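Local coordinates for gamma-hexachlorocyclohexane dehydrochlorinase (Novosphingobium barchaimii LL02, PDB 5KVB), which probably catalyses two successive 1,2-anti dehydrochlorinations that convert the pollutant lindane, via pentachlorocyclohexene, to a tetrachlorocyclohexadiene, at residues A[28-36]-A[72-82]. Sequence-based numbering, arbitrary orientation.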
loop_
_atom_site.group_PDB
_atom_site.type_symbol
_atom_site.label_atom_id
_atom_site.label_comp_id
_atom_site.label_asym_id
_atom_site.label_seq_id
_atom_site.Cartn_x
_atom_site.Cartn_y
_atom_site.Cartn_z
ATOM N N LEU A 28 -3.774 12.185 -0.297
ATOM C CA LEU A 28 -4.480 11.254 -1.177
ATOM C C LEU A 28 -5.965 11.158 -0.816
ATOM O O LEU A 28 -6.832 11.226 -1.693
ATOM C CB LEU A 28 -3.834 9.864 -1.127
ATOM C CG LEU A 28 -2.631 9.619 -2.047
ATOM C CD1 LEU A 28 -1.430 10.457 -1.647
ATOM C CD2 LEU A 28 -2.252 8.146 -2.097
ATOM N N ILE A 29 -6.254 10.996 0.470
ATOM C CA ILE A 29 -7.639 10.885 0.940
ATOM C C ILE A 29 -8.421 12.182 0.670
ATOM O O ILE A 29 -9.568 12.151 0.214
ATOM C CB ILE A 29 -7.676 10.535 2.454
ATOM C CG1 ILE A 29 -7.097 9.135 2.707
ATOM C CG2 ILE A 29 -9.101 10.587 3.010
ATOM C CD1 ILE A 29 -6.670 8.905 4.154
ATOM N N GLY A 30 -7.785 13.325 0.900
ATOM C CA GLY A 30 -8.444 14.608 0.678
ATOM C C GLY A 30 -8.817 14.810 -0.778
ATOM O O GLY A 30 -9.924 15.258 -1.083
ATOM N N VAL A 31 -7.926 14.445 -1.694
ATOM C CA VAL A 31 -8.226 14.594 -3.121
ATOM C C VAL A 31 -9.293 13.581 -3.590
ATOM O O VAL A 31 -10.172 13.911 -4.400
ATOM C CB VAL A 31 -6.936 14.460 -3.971
ATOM C CG1 VAL A 31 -7.259 14.348 -5.455
ATOM C CG2 VAL A 31 -6.013 15.642 -3.726
ATOM N N ASP A 32 -9.242 12.359 -3.065
ATOM C CA ASP A 32 -10.169 11.304 -3.483
ATOM C C ASP A 32 -11.584 11.471 -2.936
ATOM O O ASP A 32 -12.567 11.244 -3.651
ATOM C CB ASP A 32 -9.657 9.927 -3.051
ATOM C CG ASP A 32 -8.460 9.460 -3.854
ATOM O OD1 ASP A 32 -8.220 10.007 -4.955
ATOM O OD2 ASP A 32 -7.769 8.522 -3.396
ATOM N N LYS A 33 -11.674 11.826 -1.661
ATOM C CA LYS A 33 -12.958 11.952 -0.969
ATOM C C LYS A 33 -13.505 13.370 -1.129
ATOM O O LYS A 33 -14.607 13.672 -0.662
ATOM C CB LYS A 33 -12.812 11.594 0.527
ATOM C CG LYS A 33 -12.824 10.090 0.866
ATOM C CD LYS A 33 -11.763 9.289 0.125
ATOM C CE LYS A 33 -11.685 7.858 0.647
ATOM N NZ LYS A 33 -10.859 7.017 -0.273
ATOM N N ARG A 34 -12.722 14.230 -1.784
ATOM C CA ARG A 34 -13.065 15.644 -1.972
ATOM C C ARG A 34 -13.399 16.287 -0.615
ATOM O O ARG A 34 -14.439 16.935 -0.447
ATOM C CB ARG A 34 -14.210 15.780 -2.999
ATOM C CG ARG A 34 -13.881 15.076 -4.313
ATOM C CD ARG A 34 -14.777 15.479 -5.479
ATOM N NE ARG A 34 -14.294 14.860 -6.713
ATOM C CZ ARG A 34 -14.846 15.019 -7.912
ATOM N NH1 ARG A 34 -15.918 15.784 -8.060
ATOM N NH2 ARG A 34 -14.317 14.412 -8.965
ATOM N N GLN A 35 -12.495 16.087 0.350
ATOM C CA GLN A 35 -12.566 16.682 1.683
ATOM C C GLN A 35 -11.671 17.915 1.758
ATOM O O GLN A 35 -10.452 17.811 1.936
ATOM C CB GLN A 35 -12.150 15.672 2.767
ATOM C CG GLN A 35 -13.098 14.485 2.911
ATOM C CD GLN A 35 -12.548 13.366 3.791
ATOM O OE1 GLN A 35 -11.394 13.403 4.234
ATOM N NE2 GLN A 35 -13.374 12.354 4.032
ATOM N N GLU A 36 -12.270 19.091 1.627
ATOM C CA GLU A 36 -11.472 20.304 1.512
ATOM C C GLU A 36 -10.733 20.634 2.802
ATOM O O GLU A 36 -9.601 21.106 2.751
ATOM C CB GLU A 36 -12.349 21.475 1.065
ATOM C CG GLU A 36 -12.661 21.435 -0.428
ATOM C CD GLU A 36 -13.592 22.546 -0.864
ATOM O OE1 GLU A 36 -14.524 22.882 -0.102
ATOM O OE2 GLU A 36 -13.377 23.096 -1.965
ATOM N N TRP A 72 -10.795 17.932 -10.455
ATOM C CA TRP A 72 -12.109 17.335 -10.189
ATOM C C TRP A 72 -13.108 17.482 -11.357
ATOM O O TRP A 72 -13.838 16.538 -11.644
ATOM C CB TRP A 72 -12.722 17.897 -8.889
ATOM C CG TRP A 72 -11.998 17.443 -7.605
ATOM C CD1 TRP A 72 -11.157 16.375 -7.478
ATOM C CD2 TRP A 72 -12.074 18.044 -6.298
ATOM N NE1 TRP A 72 -10.702 16.276 -6.184
ATOM C CE2 TRP A 72 -11.247 17.289 -5.441
ATOM C CE3 TRP A 72 -12.751 19.151 -5.774
ATOM C CZ2 TRP A 72 -11.087 17.597 -4.087
ATOM C CZ3 TRP A 72 -12.592 19.455 -4.427
ATOM C CH2 TRP A 72 -11.766 18.682 -3.602
ATOM N N PRO A 73 -13.137 18.638 -12.054
ATOM C CA PRO A 73 -14.093 18.678 -13.179
ATOM C C PRO A 73 -13.788 17.681 -14.299
ATOM O O PRO A 73 -14.695 17.361 -15.083
ATOM C CB PRO A 73 -13.966 20.112 -13.704
ATOM C CG PRO A 73 -13.431 20.899 -12.572
ATOM C CD PRO A 73 -12.530 19.959 -11.809
ATOM N N ARG A 74 -12.552 17.199 -14.389
ATOM C CA ARG A 74 -12.184 16.255 -15.441
ATOM C C ARG A 74 -12.616 14.824 -15.140
ATOM O O ARG A 74 -12.600 13.988 -16.033
ATOM C CB ARG A 74 -10.675 16.256 -15.682
ATOM C CG ARG A 74 -10.091 17.517 -16.287
ATOM C CD ARG A 74 -8.572 17.417 -16.247
ATOM N NE ARG A 74 -7.903 18.517 -16.934
ATOM C CZ ARG A 74 -6.586 18.693 -16.940
ATOM N NH1 ARG A 74 -5.800 17.844 -16.289
ATOM N NH2 ARG A 74 -6.054 19.718 -17.592
ATOM N N TRP A 75 -12.970 14.539 -13.885
ATOM C CA TRP A 75 -13.252 13.168 -13.454
ATOM C C TRP A 75 -14.613 13.019 -12.762
ATOM O O TRP A 75 -15.010 13.858 -11.938
ATOM C CB TRP A 75 -12.152 12.671 -12.490
ATOM C CG TRP A 75 -10.747 12.678 -13.030
ATOM C CD1 TRP A 75 -9.877 13.730 -13.037
ATOM C CD2 TRP A 75 -10.040 11.570 -13.611
ATOM N NE1 TRP A 75 -8.678 13.349 -13.588
ATOM C CE2 TRP A 75 -8.752 12.031 -13.953
ATOM C CE3 TRP A 75 -10.373 10.236 -13.874
ATOM C CZ2 TRP A 75 -7.795 11.206 -14.549
ATOM C CZ3 TRP A 75 -9.419 9.416 -14.468
ATOM C CH2 TRP A 75 -8.146 9.908 -14.801
ATOM N N HIS A 76 -15.331 11.948 -13.087
ATOM C CA HIS A 76 -16.518 11.582 -12.321
ATOM C C HIS A 76 -16.103 11.178 -10.910
ATOM O O HIS A 76 -16.744 11.562 -9.927
ATOM C CB HIS A 76 -17.290 10.431 -12.985
ATOM C CG HIS A 76 -17.935 10.795 -14.289
ATOM N ND1 HIS A 76 -18.899 11.774 -14.399
ATOM C CD2 HIS A 76 -17.773 10.285 -15.532
ATOM C CE1 HIS A 76 -19.291 11.864 -15.659
ATOM N NE2 HIS A 76 -18.624 10.971 -16.367
ATOM N N ASP A 77 -15.027 10.397 -10.829
ATOM C CA ASP A 77 -14.479 9.953 -9.554
ATOM C C ASP A 77 -13.170 9.224 -9.819
ATOM O O ASP A 77 -12.904 8.816 -10.948
ATOM C CB ASP A 77 -15.456 9.028 -8.829
ATOM C CG ASP A 77 -15.567 7.682 -9.497
ATOM O OD1 ASP A 77 -16.347 7.553 -10.463
ATOM O OD2 ASP A 77 -14.845 6.754 -9.073
ATOM N N PHE A 78 -12.351 9.082 -8.776
ATOM C CA PHE A 78 -11.134 8.284 -8.850
ATOM C C PHE A 78 -10.686 7.849 -7.464
ATOM O O PHE A 78 -11.215 8.321 -6.459
ATOM C CB PHE A 78 -10.009 9.050 -9.560
ATOM C CG PHE A 78 -9.824 10.473 -9.085
ATOM C CD1 PHE A 78 -9.406 10.753 -7.793
ATOM C CD2 PHE A 78 -10.050 11.531 -9.946
ATOM C CE1 PHE A 78 -9.225 12.059 -7.373
ATOM C CE2 PHE A 78 -9.873 12.836 -9.532
ATOM C CZ PHE A 78 -9.464 13.100 -8.243
ATOM N N ILE A 79 -9.709 6.951 -7.432
ATOM C CA ILE A 79 -9.138 6.468 -6.179
ATOM C C ILE A 79 -7.629 6.360 -6.369
ATOM O O ILE A 79 -7.154 5.888 -7.399
ATOM C CB ILE A 79 -9.769 5.102 -5.760
ATOM C CG1 ILE A 79 -9.168 4.572 -4.458
ATOM C CG2 ILE A 79 -9.627 4.048 -6.857
ATOM C CD1 ILE A 79 -9.374 5.470 -3.229
ATOM N N HIS A 80 -6.875 6.844 -5.377
ATOM C CA HIS A 80 -5.410 6.781 -5.390
ATOM C C HIS A 80 -4.913 5.871 -4.288
ATOM O O HIS A 80 -5.129 6.156 -3.109
ATOM C CB HIS A 80 -4.781 8.166 -5.178
ATOM C CG HIS A 80 -4.965 9.117 -6.319
ATOM N ND1 HIS A 80 -6.167 9.739 -6.586
ATOM C CD2 HIS A 80 -4.083 9.590 -7.234
ATOM C CE1 HIS A 80 -6.023 10.533 -7.635
ATOM N NE2 HIS A 80 -4.766 10.465 -8.042
ATOM N N TYR A 81 -4.230 4.807 -4.676
ATOM C CA TYR A 81 -3.617 3.874 -3.735
ATOM C C TYR A 81 -2.128 4.196 -3.566
ATOM O O TYR A 81 -1.340 4.011 -4.497
ATOM C CB TYR A 81 -3.799 2.427 -4.217
ATOM C CG TYR A 81 -5.248 1.990 -4.385
ATOM C CD1 TYR A 81 -6.029 1.673 -3.280
ATOM C CD2 TYR A 81 -5.820 1.878 -5.650
ATOM C CE1 TYR A 81 -7.358 1.268 -3.420
ATOM C CE2 TYR A 81 -7.141 1.481 -5.801
ATOM C CZ TYR A 81 -7.901 1.171 -4.687
ATOM O OH TYR A 81 -9.214 0.765 -4.818
ATOM N N GLY A 82 -1.745 4.673 -2.381
ATOM C CA GLY A 82 -0.352 5.034 -2.127
ATOM C C GLY A 82 0.415 3.886 -1.500
ATOM O O GLY A 82 -0.057 3.267 -0.539
HETATM O O HOH W 1 -13.256 8.032 -4.647
HETATM O O HOH W 2 -13.388 10.782 -6.432
HETATM O O HOH W 3 -16.453 16.198 -11.128
#
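Asp-32, near the end of the long N-terminal helix of this SnoaL-like fold, grips His-80 on strand 75-89 with both carboxylate oxygens. Asp-32 OD1 offers its syn lone pair to His-80 ND1 at 2.6 Å, the carboxylate and imidazole lying nearly coplanar (22°), while Asp-32 OD2 takes the backbone N of His-80 at 2.7 Å, on its syn side but 33° out of the carboxylate plane. With CG anti to the carbonyl carbon (chi1 -69°), the imidazole of His-80 swings toward the helix. This two-point hold should restrict rotation of the carboxylate and help orient the imidazole; both residues probably belong to the active site, His-80 as the likely proton acceptor. In one of two conformers, Phe-78 turns its ring edge to the same carboxylate, and its CE1 meets Val-31 CG1. Beyond the helix, the Arg-34 side chain, extended from CG to NE, runs across one face of the Trp-72 indole; CD sits over the five-membered ring and the guanidinium stacks at 17°. Trp-72 NE1 donates a bent hydrogen bond to a lone pair of Val-31 O, which is tilted from the indole plane. At the guanidinium edge, Arg-34 NH2 hydrogen-bonds Trp-75 O at 3.1 Å, from above that carbonyl's plane.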